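Putative agmatine deiminase (Streptococcus mutans, PDB 2EWO) probably hydrolyses agmatine to N-carbamoylputrescine and ammonia, as a deiminase of the peptidyl-arginine deiminase family. Local coordinates at residues A[163-176]-A[221-233]. Residues are numbered along the deposited sequence; the frame is centred on the assembly and turned at random.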
ATOM      1  N   GLY A 163       9.554  21.356  16.214  1.00 12.17           N
ATOM      2  CA  GLY A 163       8.803  22.398  16.892  1.00 10.99           C
ATOM      3  C   GLY A 163       8.810  22.368  18.413  1.00 10.50           C
ATOM      4  O   GLY A 163       7.802  22.675  19.034  1.00 10.28           O
ATOM      5  N   SER A 164       9.928  21.995  19.028  1.00 10.00           N
ATOM      6  CA  SER A 164      10.017  21.963  20.489  1.00 10.00           C
ATOM      7  C   SER A 164      11.228  22.797  20.879  1.00 10.00           C
ATOM      8  O   SER A 164      11.632  22.855  22.043  1.00 10.00           O
ATOM      9  CB  SER A 164      10.197  20.523  21.004  1.00 22.41           C
ATOM     10  OG  SER A 164      11.551  20.091  20.942  1.00 22.04           O
ATOM     11  N   ILE A 165      11.812  23.441  19.882  1.00 10.00           N
ATOM     12  CA  ILE A 165      12.979  24.256  20.112  1.00 10.00           C
ATOM     13  C   ILE A 165      13.052  25.420  19.127  1.00 10.00           C
ATOM     14  O   ILE A 165      12.809  25.259  17.929  1.00 10.00           O
ATOM     15  CB  ILE A 165      14.255  23.406  20.001  1.00 16.30           C
ATOM     16  CG1 ILE A 165      14.289  22.702  18.643  1.00 16.03           C
ATOM     17  CG2 ILE A 165      14.293  22.398  21.121  1.00 15.86           C
ATOM     18  CD1 ILE A 165      15.665  22.268  18.222  1.00 16.31           C
ATOM     19  N   HIS A 166      13.365  26.598  19.658  1.00 10.05           N
ATOM     20  CA  HIS A 166      13.500  27.811  18.861  1.00 10.05           C
ATOM     21  C   HIS A 166      14.889  28.368  19.088  1.00 10.05           C
ATOM     22  O   HIS A 166      15.365  28.456  20.226  1.00 10.05           O
ATOM     23  CB  HIS A 166      12.454  28.845  19.259  1.00 12.61           C
ATOM     24  CG  HIS A 166      11.152  28.700  18.535  1.00 10.98           C
ATOM     25  ND1 HIS A 166      11.067  28.662  17.158  1.00 10.10           N
ATOM     26  CD2 HIS A 166       9.879  28.636  18.992  1.00 10.36           C
ATOM     27  CE1 HIS A 166       9.797  28.586  16.801  1.00 10.10           C
ATOM     28  NE2 HIS A 166       9.056  28.570  17.895  1.00 10.10           N
ATOM     29  N   VAL A 167      15.533  28.759  17.992  1.00 10.00           N
ATOM     30  CA  VAL A 167      16.897  29.262  18.049  1.00 10.00           C
ATOM     31  C   VAL A 167      17.122  30.641  17.435  1.00 10.00           C
ATOM     32  O   VAL A 167      16.388  31.082  16.552  1.00 10.00           O
ATOM     33  CB  VAL A 167      17.848  28.263  17.351  1.00 15.78           C
ATOM     34  CG1 VAL A 167      19.290  28.616  17.643  1.00 17.22           C
ATOM     35  CG2 VAL A 167      17.539  26.860  17.808  1.00 15.78           C
ATOM     36  N   ASP A 168      18.149  31.316  17.935  1.00 10.00           N
ATOM     37  CA  ASP A 168      18.534  32.620  17.433  1.00 10.00           C
ATOM     38  C   ASP A 168      19.959  32.438  16.892  1.00 11.41           C
ATOM     39  O   ASP A 168      20.743  31.645  17.429  1.00 10.46           O
ATOM     40  CB  ASP A 168      18.490  33.682  18.552  1.00 54.40           C
ATOM     41  CG  ASP A 168      19.627  33.540  19.569  1.00 53.94           C
ATOM     42  OD1 ASP A 168      19.681  32.528  20.294  1.00 53.45           O
ATOM     43  OD2 ASP A 168      20.468  34.457  19.641  1.00 53.26           O
ATOM     44  N   GLY A 169      20.279  33.151  15.816  1.00 27.73           N
ATOM     45  CA  GLY A 169      21.597  33.040  15.217  1.00 27.92           C
ATOM     46  C   GLY A 169      22.718  32.539  16.119  1.00 28.07           C
ATOM     47  O   GLY A 169      23.370  31.545  15.796  1.00 27.44           O
ATOM     48  N   GLU A 170      22.935  33.205  17.255  1.00 18.00           N
ATOM     49  CA  GLU A 170      24.016  32.822  18.168  1.00 18.00           C
ATOM     50  C   GLU A 170      23.673  31.913  19.345  1.00 17.06           C
ATOM     51  O   GLU A 170      22.582  31.971  19.905  1.00 17.61           O
ATOM     52  CB  GLU A 170      24.746  34.068  18.689  1.00 59.30           C
ATOM     53  CG  GLU A 170      23.859  35.284  18.964  1.00 60.00           C
ATOM     54  CD  GLU A 170      23.707  36.198  17.744  1.00 60.00           C
ATOM     55  OE1 GLU A 170      23.159  35.740  16.715  1.00 60.00           O
ATOM     56  OE2 GLU A 170      24.138  37.373  17.815  1.00 60.00           O
ATOM     57  N   GLY A 171      24.653  31.082  19.700  1.00 17.61           N
ATOM     58  CA  GLY A 171      24.546  30.107  20.779  1.00 14.69           C
ATOM     59  C   GLY A 171      23.430  30.132  21.809  1.00 12.29           C
ATOM     60  O   GLY A 171      23.693  30.112  23.011  1.00 11.65           O
ATOM     61  N   THR A 172      22.183  30.146  21.366  1.00 10.00           N
ATOM     62  CA  THR A 172      21.083  30.155  22.317  1.00 10.00           C
ATOM     63  C   THR A 172      19.850  29.507  21.724  1.00 10.00           C
ATOM     64  O   THR A 172      19.533  29.714  20.557  1.00 10.00           O
ATOM     65  CB  THR A 172      20.725  31.587  22.753  1.00 10.00           C
ATOM     66  OG1 THR A 172      21.878  32.221  23.323  1.00 10.00           O
ATOM     67  CG2 THR A 172      19.610  31.560  23.795  1.00 10.00           C
ATOM     68  N   VAL A 173      19.153  28.719  22.529  1.00 10.00           N
ATOM     69  CA  VAL A 173      17.954  28.059  22.053  1.00 10.00           C
ATOM     70  C   VAL A 173      16.873  28.148  23.116  1.00 10.00           C
ATOM     71  O   VAL A 173      17.170  28.302  24.302  1.00 10.00           O
ATOM     72  CB  VAL A 173      18.238  26.582  21.715  1.00 10.04           C
ATOM     73  CG1 VAL A 173      18.721  25.842  22.953  1.00 10.04           C
ATOM     74  CG2 VAL A 173      16.998  25.936  21.141  1.00 10.04           C
ATOM     75  N   LEU A 174      15.618  28.069  22.686  1.00 10.33           N
ATOM     76  CA  LEU A 174      14.480  28.133  23.600  1.00 10.33           C
ATOM     77  C   LEU A 174      13.724  26.810  23.704  1.00 10.33           C
ATOM     78  O   LEU A 174      12.880  26.515  22.858  1.00 10.65           O
ATOM     79  CB  LEU A 174      13.502  29.221  23.144  1.00 47.67           C
ATOM     80  CG  LEU A 174      13.857  30.667  23.486  1.00 49.65           C
ATOM     81  CD1 LEU A 174      12.844  31.633  22.861  1.00 49.22           C
ATOM     82  CD2 LEU A 174      13.880  30.809  24.997  1.00 49.96           C
ATOM     83  N   VAL A 175      14.015  26.020  24.738  1.00 10.00           N
ATOM     84  CA  VAL A 175      13.327  24.739  24.938  1.00 10.00           C
ATOM     85  C   VAL A 175      12.299  24.853  26.066  1.00 10.00           C
ATOM     86  O   VAL A 175      12.343  25.791  26.856  1.00 10.00           O
ATOM     87  CB  VAL A 175      14.305  23.591  25.299  1.00 10.00           C
ATOM     88  CG1 VAL A 175      15.358  23.436  24.213  1.00 10.00           C
ATOM     89  CG2 VAL A 175      14.943  23.858  26.656  1.00 10.00           C
ATOM     90  N   THR A 176      11.385  23.890  26.137  1.00 25.91           N
ATOM     91  CA  THR A 176      10.332  23.875  27.152  1.00 26.24           C
ATOM     92  C   THR A 176      10.464  22.608  28.021  1.00 27.72           C
ATOM     93  O   THR A 176      10.025  21.538  27.619  1.00 29.30           O
ATOM     94  CB  THR A 176       8.938  23.947  26.445  1.00 46.12           C
ATOM     95  OG1 THR A 176       7.909  23.510  27.336  1.00 45.23           O
ATOM     96  CG2 THR A 176       8.932  23.099  25.174  1.00 45.97           C
ATOM     97  N   GLY A 221       3.546  20.127  25.657  1.00 27.22           N
ATOM     98  CA  GLY A 221       4.062  21.460  25.885  1.00 29.28           C
ATOM     99  C   GLY A 221       5.227  21.934  25.037  1.00 30.37           C
ATOM    100  O   GLY A 221       6.277  22.295  25.565  1.00 30.37           O
ATOM    101  N   HIS A 222       5.051  21.944  23.724  1.00 10.00           N
ATOM    102  CA  HIS A 222       6.100  22.424  22.836  1.00 10.22           C
ATOM    103  C   HIS A 222       6.231  23.934  23.031  1.00 10.74           C
ATOM    104  O   HIS A 222       5.272  24.601  23.437  1.00 11.17           O
ATOM    105  CB  HIS A 222       5.740  22.132  21.383  1.00 10.33           C
ATOM    106  CG  HIS A 222       6.142  20.769  20.916  1.00 11.46           C
ATOM    107  ND1 HIS A 222       5.889  20.323  19.636  1.00 11.16           N
ATOM    108  CD2 HIS A 222       6.813  19.772  21.537  1.00 12.02           C
ATOM    109  CE1 HIS A 222       6.391  19.109  19.489  1.00 11.92           C
ATOM    110  NE2 HIS A 222       6.957  18.752  20.629  1.00 12.07           N
ATOM    111  N   ILE A 223       7.408  24.473  22.725  1.00 10.00           N
ATOM    112  CA  ILE A 223       7.650  25.905  22.884  1.00 10.00           C
ATOM    113  C   ILE A 223       7.211  26.725  21.669  1.00 10.00           C
ATOM    114  O   ILE A 223       7.016  27.936  21.771  1.00 10.00           O
ATOM    115  CB  ILE A 223       9.150  26.188  23.168  1.00 10.04           C
ATOM    116  CG1 ILE A 223       9.311  27.570  23.791  1.00 10.04           C
ATOM    117  CG2 ILE A 223       9.953  26.150  21.872  1.00 10.04           C
ATOM    118  CD1 ILE A 223      10.659  27.774  24.414  1.00 10.04           C
ATOM    119  N   ASP A 224       7.050  26.060  20.526  1.00 28.51           N
ATOM    120  CA  ASP A 224       6.645  26.733  19.297  1.00 28.39           C
ATOM    121  C   ASP A 224       5.167  27.104  19.338  1.00 28.00           C
ATOM    122  O   ASP A 224       4.531  27.300  18.306  1.00 28.09           O
ATOM    123  CB  ASP A 224       6.955  25.847  18.072  1.00 15.20           C
ATOM    124  CG  ASP A 224       5.921  24.758  17.845  1.00 14.20           C
ATOM    125  OD1 ASP A 224       5.215  24.400  18.805  1.00 13.79           O
ATOM    126  OD2 ASP A 224       5.823  24.249  16.707  1.00 13.37           O
ATOM    127  N   ASP A 225       4.632  27.202  20.548  1.00 20.47           N
ATOM    128  CA  ASP A 225       3.236  27.566  20.742  1.00 20.88           C
ATOM    129  C   ASP A 225       3.155  28.786  21.665  1.00 20.23           C
ATOM    130  O   ASP A 225       2.231  29.599  21.578  1.00 19.28           O
ATOM    131  CB  ASP A 225       2.462  26.389  21.360  1.00 60.00           C
ATOM    132  CG  ASP A 225       1.835  25.469  20.311  1.00 60.00           C
ATOM    133  OD1 ASP A 225       2.562  24.982  19.415  1.00 60.00           O
ATOM    134  OD2 ASP A 225       0.610  25.221  20.382  1.00 60.00           O
ATOM    135  N   VAL A 226       4.146  28.922  22.537  1.00 10.51           N
ATOM    136  CA  VAL A 226       4.162  30.015  23.492  1.00 10.15           C
ATOM    137  C   VAL A 226       5.066  31.185  23.124  1.00 11.01           C
ATOM    138  O   VAL A 226       4.715  32.336  23.368  1.00 11.47           O
ATOM    139  CB  VAL A 226       4.578  29.503  24.885  1.00 21.54           C
ATOM    140  CG1 VAL A 226       3.641  28.388  25.334  1.00 19.40           C
ATOM    141  CG2 VAL A 226       6.009  29.007  24.841  1.00 21.00           C
ATOM    142  N   ALA A 227       6.222  30.904  22.534  1.00 10.26           N
ATOM    143  CA  ALA A 227       7.162  31.971  22.192  1.00 10.90           C
ATOM    144  C   ALA A 227       8.165  31.562  21.112  1.00 11.12           C
ATOM    145  O   ALA A 227       8.137  30.432  20.629  1.00 11.99           O
ATOM    146  CB  ALA A 227       7.916  32.401  23.457  1.00 16.69           C
ATOM    147  N   CYS A 228       9.050  32.491  20.750  1.00 10.04           N
ATOM    148  CA  CYS A 228      10.090  32.257  19.742  1.00 10.03           C
ATOM    149  C   CYS A 228      10.987  33.476  19.585  1.00 10.03           C
ATOM    150  O   CYS A 228      10.759  34.516  20.203  1.00 11.23           O
ATOM    151  CB  CYS A 228       9.477  31.939  18.380  1.00 10.00           C
ATOM    152  SG  CYS A 228       8.633  33.329  17.654  1.00 10.00           S
ATOM    153  N   PHE A 229      12.002  33.341  18.740  1.00 18.51           N
ATOM    154  CA  PHE A 229      12.948  34.423  18.480  1.00 18.80           C
ATOM    155  C   PHE A 229      12.570  35.197  17.213  1.00 18.03           C
ATOM    156  O   PHE A 229      12.627  34.660  16.104  1.00 17.80           O
ATOM    157  CB  PHE A 229      14.362  33.851  18.340  1.00 10.00           C
ATOM    158  CG  PHE A 229      15.136  33.802  19.631  1.00 10.00           C
ATOM    159  CD1 PHE A 229      15.730  34.952  20.140  1.00 11.05           C
ATOM    160  CD2 PHE A 229      15.286  32.610  20.328  1.00 10.00           C
ATOM    161  CE1 PHE A 229      16.473  34.918  21.330  1.00 11.52           C
ATOM    162  CE2 PHE A 229      16.025  32.562  21.518  1.00 10.91           C
ATOM    163  CZ  PHE A 229      16.620  33.721  22.018  1.00 11.42           C
ATOM    164  N   ILE A 230      12.178  36.455  17.374  1.00 13.88           N
ATOM    165  CA  ILE A 230      11.811  37.268  16.218  1.00 12.68           C
ATOM    166  C   ILE A 230      13.026  37.968  15.631  1.00 10.09           C
ATOM    167  O   ILE A 230      12.974  38.501  14.528  1.00 10.21           O
ATOM    168  CB  ILE A 230      10.770  38.331  16.583  1.00 42.47           C
ATOM    169  CG1 ILE A 230      11.122  38.935  17.942  1.00 43.29           C
ATOM    170  CG2 ILE A 230       9.377  37.724  16.559  1.00 41.69           C
ATOM    171  CD1 ILE A 230      10.148  39.986  18.408  1.00 45.24           C
ATOM    172  N   ARG A 231      14.125  37.938  16.374  1.00 10.00           N
ATOM    173  CA  ARG A 231      15.370  38.565  15.958  1.00 10.00           C
ATOM    174  C   ARG A 231      16.364  38.216  17.059  1.00 10.00           C
ATOM    175  O   ARG A 231      15.977  38.069  18.219  1.00 10.00           O
ATOM    176  CB  ARG A 231      15.177  40.081  15.868  1.00 26.95           C
ATOM    177  CG  ARG A 231      16.401  40.875  15.444  1.00 27.61           C
ATOM    178  CD  ARG A 231      16.070  42.355  15.333  1.00 27.72           C
ATOM    179  NE  ARG A 231      14.919  42.598  14.457  1.00 29.17           N
ATOM    180  CZ  ARG A 231      13.652  42.680  14.862  1.00 29.07           C
ATOM    181  NH1 ARG A 231      13.355  42.541  16.148  1.00 30.50           N
ATOM    182  NH2 ARG A 231      12.677  42.902  13.982  1.00 28.38           N
ATOM    183  N   PRO A 232      17.653  38.070  16.716  1.00 10.00           N
ATOM    184  CA  PRO A 232      18.648  37.729  17.742  1.00 10.00           C
ATOM    185  C   PRO A 232      18.633  38.707  18.911  1.00 10.00           C
ATOM    186  O   PRO A 232      19.225  39.778  18.847  1.00 10.00           O
ATOM    187  CB  PRO A 232      19.968  37.722  16.966  1.00 10.00           C
ATOM    188  CG  PRO A 232      19.695  38.615  15.780  1.00 10.00           C
ATOM    189  CD  PRO A 232      18.282  38.274  15.400  1.00 10.00           C
ATOM    190  N   GLY A 233      17.945  38.327  19.980  1.00 15.42           N
ATOM    191  CA  GLY A 233      17.838  39.199  21.136  1.00 16.43           C
ATOM    192  C   GLY A 233      16.374  39.492  21.435  1.00 17.82           C
ATOM    193  O   GLY A 233      15.936  39.413  22.584  1.00 18.41           O
TER
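Meeting L174 at a slant, the phenyl ring of F229 shows how two small sheets of one domain can join through side chains. CE2 of F229 comes 3.5 Å from CG of L174, while the methylene of D168 settles over the middle of one ring face, its CB 3.5 Å from the F229 ring centroid. With CG of D168 held between backbone N and carbonyl carbon (chi1 72°), the methylene makes the CH-pi contact and the carboxylate merely lies above the ring, the two planes 24° apart. Further along, H166 turns a ring face to C228, whose CB stands 3.4 Å from the H166 ring centroid, almost on the ring normal; D224 passes the same imidazole at about a right angle, and the H360 ring also meets it. With CG1 of I223 opposite its backbone N (chi1 -161°), CD1 lies 3.4 Å from CB of L174. At the far end S164 places CB over a face of the H222 ring, 3.9 Å from its centroid, as its hydroxyl bonds to the carbonyl of E161. The hairpin of strands 165-168 and 172-176 thus packs against the weakly bonded strand around 227-229, which pairs with strand 234-237; both sheets probably belong to the pentein alpha/beta propeller of guanidine-modifying enzymes. The T176 hydroxyl's bond to the G221 carbonyl is doubtful, so mainly CH-pi and apolar contacts join the segments, with no salt bridge between them.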